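Unknown protein (Galdieria sulphuraria, PDB 2NYI) is of unknown function but carries tandem ACT domains, a fold that in many other proteins binds amino acids or similar small ligands and regulates enzymes. Local coordinates at residues 27-32 / 59-64; 109-114 / 119-124; 160-163 / 169-172. All blocks are in the same frame, centred on the assembly; numbering follows the deposited sequence.

Contact 1 of 3, residues 27-32 / 59-64; sequences KNISAN and KLIQSA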
loop_
_atom_site.group_PDB
_atom_site.type_symbol
_atom_site.label_atom_id
_atom_site.label_comp_id
_atom_site.label_asym_id
_atom_site.label_seq_id
_atom_site.Cartn_x
_atom_site.Cartn_y
_atom_site.Cartn_z
ATOM N N LYS A 27 6.665 -11.489 -16.769
ATOM C CA LYS A 27 6.941 -11.271 -18.208
ATOM C C LYS A 27 7.389 -12.569 -18.865
ATOM O O LYS A 27 6.970 -12.896 -19.987
ATOM C CB LYS A 27 7.997 -10.175 -18.414
ATOM C CG LYS A 27 8.224 -9.844 -19.894
ATOM C CD LYS A 27 9.364 -8.859 -20.125
ATOM C CE LYS A 27 9.502 -8.604 -21.635
ATOM N NZ LYS A 27 10.311 -7.408 -21.979
ATOM N N ASN A 28 8.248 -13.294 -18.141
ATOM C CA ASN A 28 8.840 -14.561 -18.554
ATOM C C ASN A 28 7.787 -15.631 -18.856
ATOM O O ASN A 28 7.980 -16.462 -19.751
ATOM C CB ASN A 28 9.820 -15.040 -17.464
ATOM C CG ASN A 28 10.636 -16.259 -17.873
ATOM O OD1 ASN A 28 11.281 -16.269 -18.924
ATOM N ND2 ASN A 28 10.644 -17.286 -17.013
ATOM N N ILE A 29 6.673 -15.586 -18.123
ATOM C CA ILE A 29 5.579 -16.575 -18.277
ATOM C C ILE A 29 4.392 -15.994 -19.061
ATOM O O ILE A 29 3.320 -16.595 -19.090
ATOM C CB ILE A 29 5.086 -17.191 -16.927
ATOM C CG1 ILE A 29 4.544 -16.098 -15.970
ATOM C CG2 ILE A 29 6.191 -18.041 -16.270
ATOM C CD1 ILE A 29 3.801 -16.650 -14.729
ATOM N N SER A 30 4.601 -14.839 -19.699
ATOM C CA SER A 30 3.571 -14.139 -20.496
ATOM C C SER A 30 2.305 -13.776 -19.694
ATOM O O SER A 30 1.178 -13.834 -20.209
ATOM C CB SER A 30 3.211 -14.927 -21.771
ATOM O OG SER A 30 4.381 -15.195 -22.523
ATOM N N ALA A 31 2.497 -13.413 -18.426
ATOM C CA ALA A 31 1.394 -12.910 -17.580
ATOM C C ALA A 31 1.412 -11.389 -17.664
ATOM O O ALA A 31 2.489 -10.813 -17.823
ATOM C CB ALA A 31 1.567 -13.378 -16.155
ATOM N N ASN A 32 0.249 -10.732 -17.619
ATOM C CA ASN A 32 0.217 -9.260 -17.645
ATOM C C ASN A 32 -0.274 -8.691 -16.316
ATOM O O ASN A 32 -1.188 -9.228 -15.706
ATOM C CB ASN A 32 -0.649 -8.711 -18.805
ATOM C CG ASN A 32 -0.460 -7.174 -19.029
ATOM O OD1 ASN A 32 0.672 -6.691 -19.209
ATOM N ND2 ASN A 32 -1.583 -6.410 -19.023
ATOM N N LYS A 59 -1.130 -21.797 -10.677
ATOM C CA LYS A 59 0.048 -22.561 -10.269
ATOM C C LYS A 59 1.321 -22.045 -10.937
ATOM O O LYS A 59 2.370 -21.996 -10.287
ATOM C CB LYS A 59 -0.117 -24.074 -10.564
ATOM C CG LYS A 59 -0.957 -24.847 -9.537
ATOM C CD LYS A 59 -1.298 -26.286 -10.026
ATOM C CE LYS A 59 -1.755 -27.201 -8.887
ATOM N NZ LYS A 59 -2.590 -26.492 -7.879
ATOM N N LEU A 60 1.239 -21.667 -12.219
ATOM C CA LEU A 60 2.406 -21.155 -12.943
ATOM C C LEU A 60 2.879 -19.829 -12.343
ATOM O O LEU A 60 4.079 -19.610 -12.162
ATOM C CB LEU A 60 2.113 -20.967 -14.439
ATOM C CG LEU A 60 3.242 -20.472 -15.359
ATOM C CD1 LEU A 60 4.466 -21.397 -15.279
ATOM C CD2 LEU A 60 2.774 -20.320 -16.819
ATOM N N ILE A 61 1.924 -18.959 -12.032
ATOM C CA ILE A 61 2.230 -17.651 -11.427
ATOM C C ILE A 61 2.932 -17.873 -10.084
ATOM O O ILE A 61 4.018 -17.324 -9.832
ATOM C CB ILE A 61 0.957 -16.792 -11.245
ATOM C CG1 ILE A 61 0.341 -16.449 -12.612
ATOM C CG2 ILE A 61 1.277 -15.490 -10.429
ATOM C CD1 ILE A 61 -1.131 -16.062 -12.536
ATOM N N GLN A 62 2.330 -18.717 -9.249
ATOM C CA GLN A 62 2.857 -18.962 -7.909
ATOM C C GLN A 62 4.271 -19.535 -7.952
ATOM O O GLN A 62 5.167 -19.073 -7.224
ATOM C CB GLN A 62 1.928 -19.905 -7.133
ATOM C CG GLN A 62 2.415 -20.246 -5.718
ATOM C CD GLN A 62 2.254 -19.103 -4.741
ATOM O OE1 GLN A 62 1.399 -18.224 -4.919
ATOM N NE2 GLN A 62 3.078 -19.114 -3.690
ATOM N N SER A 63 4.473 -20.542 -8.803
ATOM C CA SER A 63 5.784 -21.137 -8.967
ATOM C C SER A 63 6.821 -20.160 -9.477
ATOM O O SER A 63 7.937 -20.131 -8.943
ATOM C CB SER A 63 5.693 -22.370 -9.876
ATOM O OG SER A 63 5.079 -23.403 -9.132
ATOM N N ALA A 64 6.473 -19.386 -10.511
ATOM C CA ALA A 64 7.394 -18.423 -11.126
ATOM C C ALA A 64 7.856 -17.390 -10.097
ATOM O O ALA A 64 9.043 -17.023 -10.040
ATOM C CB ALA A 64 6.724 -17.719 -12.310
#

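Contact 2 of 3, residues 109-114 / 119-124; sequences AVTAVL and ANIVEL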
loop_
_atom_site.group_PDB
_atom_site.type_symbol
_atom_site.label_atom_id
_atom_site.label_comp_id
_atom_site.label_asym_id
_atom_site.label_seq_id
_atom_site.Cartn_x
_atom_site.Cartn_y
_atom_site.Cartn_z
ATOM N N ALA A 109 -10.276 5.047 17.482
ATOM C CA ALA A 109 -11.509 5.845 17.522
ATOM C C ALA A 109 -12.088 6.143 16.131
ATOM O O ALA A 109 -13.294 6.022 15.932
ATOM C CB ALA A 109 -11.297 7.143 18.303
ATOM N N VAL A 110 -11.226 6.537 15.185
ATOM C CA VAL A 110 -11.672 6.872 13.827
ATOM C C VAL A 110 -12.171 5.617 13.140
ATOM O O VAL A 110 -13.279 5.597 12.598
ATOM C CB VAL A 110 -10.557 7.536 12.976
ATOM C CG1 VAL A 110 -11.009 7.718 11.524
ATOM C CG2 VAL A 110 -10.143 8.882 13.593
ATOM N N THR A 111 -11.354 4.564 13.166
ATOM C CA THR A 111 -11.727 3.306 12.517
ATOM C C THR A 111 -12.944 2.616 13.168
ATOM O O THR A 111 -13.680 1.907 12.509
ATOM C CB THR A 111 -10.525 2.344 12.395
ATOM O OG1 THR A 111 -10.033 2.008 13.694
ATOM C CG2 THR A 111 -9.391 2.997 11.588
ATOM N N ALA A 112 -13.177 2.839 14.461
ATOM C CA ALA A 112 -14.398 2.307 15.102
ATOM C C ALA A 112 -15.663 2.887 14.476
ATOM O O ALA A 112 -16.633 2.165 14.221
ATOM C CB ALA A 112 -14.376 2.579 16.627
ATOM N N VAL A 113 -15.644 4.199 14.239
ATOM C CA VAL A 113 -16.731 4.894 13.546
ATOM C C VAL A 113 -16.984 4.252 12.174
ATOM O O VAL A 113 -18.115 3.911 11.835
ATOM C CB VAL A 113 -16.422 6.412 13.380
ATOM C CG1 VAL A 113 -17.418 7.075 12.431
ATOM C CG2 VAL A 113 -16.450 7.127 14.723
ATOM N N LEU A 114 -15.909 4.059 11.415
ATOM C CA LEU A 114 -16.000 3.536 10.055
ATOM C C LEU A 114 -16.551 2.101 10.045
ATOM O O LEU A 114 -17.484 1.799 9.296
ATOM C CB LEU A 114 -14.622 3.623 9.370
ATOM C CG LEU A 114 -14.042 5.028 9.112
ATOM C CD1 LEU A 114 -12.610 4.916 8.557
ATOM C CD2 LEU A 114 -14.946 5.846 8.160
ATOM N N ALA A 119 -18.427 1.147 6.660
ATOM C CA ALA A 119 -17.535 1.739 5.670
ATOM C C ALA A 119 -16.363 0.802 5.428
ATOM O O ALA A 119 -15.805 0.231 6.389
ATOM C CB ALA A 119 -17.044 3.118 6.138
ATOM N N ASN A 120 -15.998 0.606 4.161
ATOM C CA ASN A 120 -14.778 -0.129 3.849
ATOM C C ASN A 120 -13.644 0.842 3.564
ATOM O O ASN A 120 -13.846 1.874 2.947
ATOM C CB ASN A 120 -14.952 -1.075 2.665
ATOM C CG ASN A 120 -13.797 -2.039 2.525
ATOM O OD1 ASN A 120 -13.560 -2.884 3.398
ATOM N ND2 ASN A 120 -13.063 -1.923 1.422
ATOM N N ILE A 121 -12.461 0.504 4.046
ATOM C CA ILE A 121 -11.292 1.337 3.817
ATOM C C ILE A 121 -10.580 0.831 2.562
ATOM O O ILE A 121 -10.219 -0.351 2.470
ATOM C CB ILE A 121 -10.351 1.334 5.052
ATOM C CG1 ILE A 121 -11.106 1.806 6.312
ATOM C CG2 ILE A 121 -9.136 2.235 4.788
ATOM C CD1 ILE A 121 -10.278 1.733 7.602
ATOM N N VAL A 122 -10.405 1.722 1.590
ATOM C CA VAL A 122 -9.809 1.361 0.309
ATOM C C VAL A 122 -8.310 1.692 0.290
ATOM O O VAL A 122 -7.510 0.944 -0.286
ATOM C CB VAL A 122 -10.531 2.078 -0.865
ATOM C CG1 VAL A 122 -9.977 1.588 -2.204
ATOM C CG2 VAL A 122 -12.036 1.818 -0.788
ATOM N N GLU A 123 -7.946 2.815 0.918
ATOM C CA GLU A 123 -6.539 3.266 0.987
ATOM C C GLU A 123 -6.360 3.863 2.364
ATOM O O GLU A 123 -7.291 4.463 2.887
ATOM C CB GLU A 123 -6.254 4.377 -0.045
ATOM C CG GLU A 123 -6.759 4.122 -1.471
ATOM C CD GLU A 123 -6.580 5.329 -2.412
ATOM O OE1 GLU A 123 -5.933 6.328 -2.018
ATOM O OE2 GLU A 123 -7.089 5.268 -3.552
ATOM N N LEU A 124 -5.163 3.736 2.956
ATOM C CA LEU A 124 -4.926 4.337 4.262
ATOM C C LEU A 124 -3.446 4.587 4.434
ATOM O O LEU A 124 -2.633 3.725 4.122
ATOM C CB LEU A 124 -5.432 3.425 5.394
ATOM C CG LEU A 124 -4.975 3.839 6.805
ATOM C CD1 LEU A 124 -5.746 5.063 7.192
ATOM C CD2 LEU A 124 -5.183 2.735 7.807
#

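Contact 3 of 3, residues 160-163 / 169-172; sequences SRVE and DIDL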
loop_
_atom_site.group_PDB
_atom_site.type_symbol
_atom_site.label_atom_id
_atom_site.label_comp_id
_atom_site.label_asym_id
_atom_site.label_seq_id
_atom_site.Cartn_x
_atom_site.Cartn_y
_atom_site.Cartn_z
ATOM N N SER A 160 -17.384 13.896 14.276
ATOM C CA SER A 160 -17.338 15.122 15.080
ATOM C C SER A 160 -17.137 14.829 16.577
ATOM O O SER A 160 -16.414 15.564 17.255
ATOM C CB SER A 160 -18.592 15.972 14.843
ATOM O OG SER A 160 -19.675 15.494 15.621
ATOM N N ARG A 161 -17.742 13.751 17.082
ATOM C CA ARG A 161 -17.480 13.277 18.449
ATOM C C ARG A 161 -16.002 12.950 18.642
ATOM O O ARG A 161 -15.399 13.297 19.668
ATOM C CB ARG A 161 -18.302 12.033 18.785
ATOM C CG ARG A 161 -19.794 12.253 18.899
ATOM C CD ARG A 161 -20.499 10.959 19.309
ATOM N NE ARG A 161 -20.344 10.639 20.736
ATOM C CZ ARG A 161 -21.187 11.020 21.698
ATOM N NH1 ARG A 161 -22.266 11.743 21.408
ATOM N NH2 ARG A 161 -20.950 10.674 22.959
ATOM N N VAL A 162 -15.423 12.265 17.656
ATOM C CA VAL A 162 -13.995 11.940 17.685
ATOM C C VAL A 162 -13.162 13.218 17.744
ATOM O O VAL A 162 -12.228 13.312 18.536
ATOM C CB VAL A 162 -13.564 11.083 16.457
ATOM C CG1 VAL A 162 -12.056 10.803 16.504
ATOM C CG2 VAL A 162 -14.345 9.778 16.419
ATOM N N GLU A 163 -13.511 14.195 16.907
ATOM C CA GLU A 163 -12.845 15.495 16.901
ATOM C C GLU A 163 -12.805 16.099 18.304
ATOM O O GLU A 163 -11.762 16.588 18.750
ATOM C CB GLU A 163 -13.575 16.466 15.980
ATOM C CG GLU A 163 -13.268 16.306 14.499
ATOM C CD GLU A 163 -13.883 17.405 13.672
ATOM O OE1 GLU A 163 -14.970 17.904 14.040
ATOM O OE2 GLU A 163 -13.280 17.788 12.654
ATOM N N ASP A 169 -8.746 17.538 13.917
ATOM C CA ASP A 169 -9.580 18.060 12.831
ATOM C C ASP A 169 -9.754 16.957 11.808
ATOM O O ASP A 169 -8.765 16.359 11.367
ATOM C CB ASP A 169 -8.955 19.265 12.159
ATOM C CG ASP A 169 -9.040 20.520 13.020
ATOM O OD1 ASP A 169 -10.160 21.032 13.233
ATOM O OD2 ASP A 169 -7.982 20.989 13.478
ATOM N N ILE A 170 -11.008 16.715 11.434
ATOM C CA ILE A 170 -11.363 15.649 10.485
ATOM C C ILE A 170 -12.157 16.228 9.306
ATOM O O ILE A 170 -13.105 17.000 9.496
ATOM C CB ILE A 170 -12.181 14.515 11.180
ATOM C CG1 ILE A 170 -11.357 13.847 12.304
ATOM C CG2 ILE A 170 -12.618 13.453 10.171
ATOM C CD1 ILE A 170 -12.148 12.894 13.199
ATOM N N ASP A 171 -11.764 15.863 8.089
ATOM C CA ASP A 171 -12.487 16.274 6.896
ATOM C C ASP A 171 -12.911 15.017 6.172
ATOM O O ASP A 171 -12.151 14.055 6.109
ATOM C CB ASP A 171 -11.613 17.104 5.958
ATOM C CG ASP A 171 -11.186 18.428 6.572
ATOM O OD1 ASP A 171 -12.047 19.127 7.157
ATOM O OD2 ASP A 171 -9.986 18.760 6.465
ATOM N N LEU A 172 -14.124 15.029 5.645
ATOM C CA LEU A 172 -14.642 13.912 4.863
ATOM C C LEU A 172 -15.317 14.483 3.613
ATOM O O LEU A 172 -16.322 15.222 3.709
ATOM C CB LEU A 172 -15.620 13.080 5.701
ATOM C CG LEU A 172 -16.120 11.780 5.067
ATOM C CD1 LEU A 172 -15.005 10.757 4.964
ATOM C CD2 LEU A 172 -17.321 11.220 5.869
HETATM O O HOH W 1 -14.350 18.999 10.486
#

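Contact 1 of 3, residues 27-32 / 59-64
Ile29, just past the end of helix 18-28, meets Leu60, Ile61 and Ala64 of helix 59-68. In the first ACT domain, a ferredoxin-like beta-alpha-beta-beta-alpha-beta fold, this joins the two helices packed on one face of the antiparallel sheet. Helix 18-28 ends in a Schellman motif just here, with Ser30 (positive phi) as its C-prime residue and Ser30 N bonded back to Lys27 O at 3.1 Å; Ile29, the residue before it, points toward helix 59-68. Leu60 comes first, reaching tip to tip with Ile29; its CD2 lies 3.9 Å from Ile29 CB, while its CD1 faces the CG2 branch. With CG anti to the backbone N (chi1 -178°), the fork of Leu60 opens over both atoms. At Ile61, Ile29 CD1 stops 3.8 Å from Ile61 CA and also touches CG1; the Ile61 side chain otherwise packs on Phe6, Val8, Val51 and Leu53 of the sheet. One turn after Leu60, Ala64 brings its CB methyl against both CD1 and CG2 of Ile29. Cutting Ile29 back to an alanine is likely to open a gap between the helices and leave the methyls of Leu60 and Ala64 without their apolar partner. Ile29 CG1 takes the crowded position between the backbone N and the carbonyl carbon (chi1 60°); with the chain extended beyond CG1, this puts CD1 3.9 Å from Ala64 CB.

Contact 2 of 3, residues 109-114 / 119-124
The helix-to-strand connection of the second beta-alpha-beta-beta-alpha-beta unit folds Leu114, near the end of helix 106-116, onto Ala119, just before strand 120-130, and Ile121 within it. A single backbone bond closes the turn: Ala119 N donates to Leu114 O over 2.9 Å, with an N-H...O angle of 150°. Around this bond the packing is apolar. Leu114 CG is anti to its own carbonyl carbon (chi1 -65°), and with chi2 at 174° the fork splits between two partners: CD2 lies 4.0 Å from Ala119 CB, and CD1 comes to 4.1 Å from Ile121 CD1. The Leu114 and Ile121 side chains cross at about a right angle, the leucine methyl resting against the outer end of the isoleucine, CG1 and CD1 alike. One turn earlier on the helix, Thr111 adds a looser touch, its CG2 4.3 Å from Ile121 CD1; its hydroxyl OG1 is bonded to Val107 O, leaving the methyl to face the strand. Beyond Ile121 the strand bends at a classic beta bulge, where Val122 and Glu123 both oppose Arg144. Leu114 also packs on Leu96 of strand 91-99, Ala119 on Phe147 of strand 137-148, and Val113 on helix 152-166, whereas Ile121 meets Met38 of the second subunit and Thr111 packs on His20 of that same subunit.

Contact 3 of 3, residues 160-163 / 169-172
Glu163 lies obliquely over Ile170 and uses both its aliphatic and its charged part. Its CG is anti to the carbonyl carbon (chi1 -80°), and the chain runs on extended, so that the carboxylate arrives at the strand backbone. There Ile170 N donates to Glu163 OE2 over 2.8 Å, a nearly straight bond at 162°. OE2 receives it on its anti lone pair, the one turned away from OE1. On the way, Glu163 CG rests 3.8 Å from Ile170 CG1, a methylene laid across the isoleucine stem. Strand 169-174 is one of the two outermost strands, within this chain, of the second four-stranded antiparallel sheet, part of the second ferredoxin-like ACT unit. Asp169 and Asp171 pair with Glu99 and Tyr97 of strand 91-99, and Ile170 N, between them, is the backbone N-H that the helix carboxylate takes up. OE2 also stands 3.3 Å from Ile170 O, an acceptor pair; a water sits within hydrogen-bonding distance of both, 2.7 Å from Glu163 OE2 and 2.6 Å from Ile170 O. Asp169 OD1 comes within 4.5 Å of Glu163 OE2, and this like charge may be partly offset by the N-H. In Ile170, CG1 is anti to the carbonyl carbon (chi1 -61°) and the chain, extended beyond it, brings CD1 to the helix. The Ile170 and Val162 side chains cross at about a right angle, with Val162 CG1, the branch anti to the valine N, 3.9 Å from Ile170 CD1.

The three contacts follow one another along the chain, each closing before the next opens. Contact 1 belongs to the first four-stranded sheet and its helices 18-28 and 59-68. Contacts 2 and 3 share the second sheet and lie on the other side of the chain's centre; their centres are about 34 Å and 45 Å from that of contact 1. They are neighbours, about 13 Å between centres, and Val162 packs against Val110 and Val113, so helices 106-116 and 152-166 form one layer on that sheet. Contacts 1 and 2 both touch the second subunit, so each half of the tandem takes part in the dimer interface; contact 3 is touched by no other chain of the assembly.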